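Local structure of Afp3 (Serratia entomophila, 6RBN) at residues D[208-214]-D[299-304]. The protein probably builds part of the contractile sheath that surrounds the inner tube of the anti-feeding prophage, a phage-tail-like injection system. Residues are numbered along the deposited sequence; the frame is centred on the assembly and turned at random.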
# COMPACT_ATOMS: atom_id res chain seq x y z
N TYR D 208 -24.18 47.87 -56.63
CA TYR D 208 -24.76 48.77 -57.63
C TYR D 208 -26.11 49.42 -57.28
O TYR D 208 -26.15 50.66 -57.28
CB TYR D 208 -24.86 48.05 -58.98
CG TYR D 208 -25.74 48.74 -59.99
CD1 TYR D 208 -25.40 49.96 -60.54
CD2 TYR D 208 -26.92 48.15 -60.41
CE1 TYR D 208 -26.22 50.59 -61.45
CE2 TYR D 208 -27.74 48.77 -61.33
CZ TYR D 208 -27.38 49.98 -61.85
OH TYR D 208 -28.20 50.60 -62.77
N PRO D 209 -27.21 48.71 -57.01
CA PRO D 209 -28.51 49.39 -57.06
C PRO D 209 -28.77 50.26 -55.85
O PRO D 209 -28.57 49.84 -54.70
CB PRO D 209 -29.52 48.23 -57.11
CG PRO D 209 -28.71 47.01 -57.39
CD PRO D 209 -27.42 47.28 -56.70
N ASN D 210 -29.19 51.50 -56.11
CA ASN D 210 -29.67 52.35 -55.04
C ASN D 210 -30.97 51.80 -54.48
O ASN D 210 -31.80 51.25 -55.21
CB ASN D 210 -29.89 53.78 -55.53
CG ASN D 210 -28.59 54.54 -55.72
OD1 ASN D 210 -27.68 54.44 -54.90
ND2 ASN D 210 -28.51 55.30 -56.79
N VAL D 211 -31.14 51.94 -53.17
CA VAL D 211 -32.21 51.28 -52.45
C VAL D 211 -33.14 52.35 -51.90
O VAL D 211 -32.68 53.31 -51.28
CB VAL D 211 -31.64 50.40 -51.32
CG1 VAL D 211 -32.74 49.66 -50.68
CG2 VAL D 211 -30.62 49.42 -51.87
N GLU D 212 -34.44 52.19 -52.15
CA GLU D 212 -35.42 53.24 -51.88
C GLU D 212 -36.15 52.99 -50.57
O GLU D 212 -36.52 51.86 -50.25
CB GLU D 212 -36.42 53.34 -53.03
CG GLU D 212 -35.80 53.87 -54.31
CD GLU D 212 -36.80 53.96 -55.43
OE1 GLU D 212 -37.94 53.48 -55.25
OE2 GLU D 212 -36.45 54.50 -56.50
N VAL D 213 -36.37 54.07 -49.82
CA VAL D 213 -36.95 54.02 -48.48
C VAL D 213 -38.21 54.87 -48.51
O VAL D 213 -38.19 55.97 -49.05
CB VAL D 213 -35.98 54.55 -47.41
CG1 VAL D 213 -36.57 54.43 -46.02
CG2 VAL D 213 -34.66 53.84 -47.50
N PRO D 214 -39.34 54.39 -47.95
CA PRO D 214 -40.56 55.20 -47.87
C PRO D 214 -40.42 56.42 -46.96
O PRO D 214 -39.57 56.42 -46.08
CB PRO D 214 -41.59 54.22 -47.29
CG PRO D 214 -41.07 52.88 -47.65
CD PRO D 214 -39.59 52.99 -47.56
N VAL D 299 -35.94 48.51 -45.69
CA VAL D 299 -36.28 48.96 -47.04
C VAL D 299 -37.24 48.04 -47.78
O VAL D 299 -37.39 46.86 -47.44
CB VAL D 299 -34.99 49.11 -47.86
CG1 VAL D 299 -34.11 50.15 -47.23
CG2 VAL D 299 -34.26 47.78 -47.89
N SER D 300 -37.91 48.59 -48.80
CA SER D 300 -38.94 47.88 -49.54
C SER D 300 -38.47 47.43 -50.92
O SER D 300 -38.57 46.25 -51.26
CB SER D 300 -40.18 48.77 -49.67
OG SER D 300 -39.91 49.91 -50.46
N ASP D 301 -37.95 48.36 -51.73
CA ASP D 301 -37.65 48.04 -53.12
C ASP D 301 -36.43 48.84 -53.57
O ASP D 301 -36.17 49.94 -53.08
CB ASP D 301 -38.85 48.35 -54.02
CG ASP D 301 -38.74 47.71 -55.40
OD1 ASP D 301 -37.75 47.00 -55.66
OD2 ASP D 301 -39.66 47.92 -56.22
N VAL D 302 -35.70 48.27 -54.52
CA VAL D 302 -34.54 48.92 -55.14
C VAL D 302 -35.01 49.91 -56.19
O VAL D 302 -36.18 49.91 -56.59
CB VAL D 302 -33.58 47.89 -55.75
CG1 VAL D 302 -32.93 47.06 -54.67
CG2 VAL D 302 -34.32 47.00 -56.72
N SER D 303 -34.10 50.76 -56.66
CA SER D 303 -34.46 51.76 -57.66
C SER D 303 -34.48 51.17 -59.06
O SER D 303 -35.26 51.62 -59.91
CB SER D 303 -33.50 52.94 -57.60
OG SER D 303 -32.20 52.54 -58.00
N VAL D 304 -33.63 50.19 -59.33
CA VAL D 304 -33.55 49.53 -60.63
C VAL D 304 -33.65 48.03 -60.41
O VAL D 304 -32.82 47.46 -59.68
CB VAL D 304 -32.25 49.88 -61.39
CG1 VAL D 304 -32.15 49.05 -62.65
CG2 VAL D 304 -32.20 51.35 -61.72
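V211 and V299 meet at about a right angle, CG1 of V211 lying 3.6 Å from CB of V299 and nearly as close to both of its methyls. That branch of V211 stands anti to the backbone N (chi1 -176°), which sends it toward V299, while CG2 faces CG1 of V302 at a looser 4.3 Å. V213 adds its CG2 to CG1 of V299, 3.7 Å away; CG1 of V299 thus touches both V211 and V213. Beta-branched valine suits these places, being short, wholly apolar and at ease in an extended backbone. P209 continues the apolar strip, its CB resting on CB of V302; its ring is apolar, and its missing N-H fits the loop before strand 211-213.

In the backbone beneath this strip, V211 and V302 form an antiparallel non-hydrogen-bonded pair. On one side of it E212 N donates to D301 O (3.0 Å), in the carbonyl plane. On the other, N210 O is gripped twice by S303: the amide N approaches almost head-on at 2.8 Å, and OG, 3.1 Å away, comes in from 35° out of the carbonyl plane. A short hydroxyl side chain can reach back to the carbonyl its own amide already holds. On the face opposite V211 and V302, E212 lays its extended chain along S303, OE2 of E212 3.5 Å from CB of S303; glutamate's length lets its methylenes pack while the carboxylate stays at the partly exposed polar edge.

Strand 211-213 is the middle of a three-stranded antiparallel sheet, between 301-302 and 266-268, with V211 and V213 bonded through their backbones to L268 and L266. L117 of helix 111-120 packs on V213 and V299, and L330 of strand 329-332 on V299 and V302.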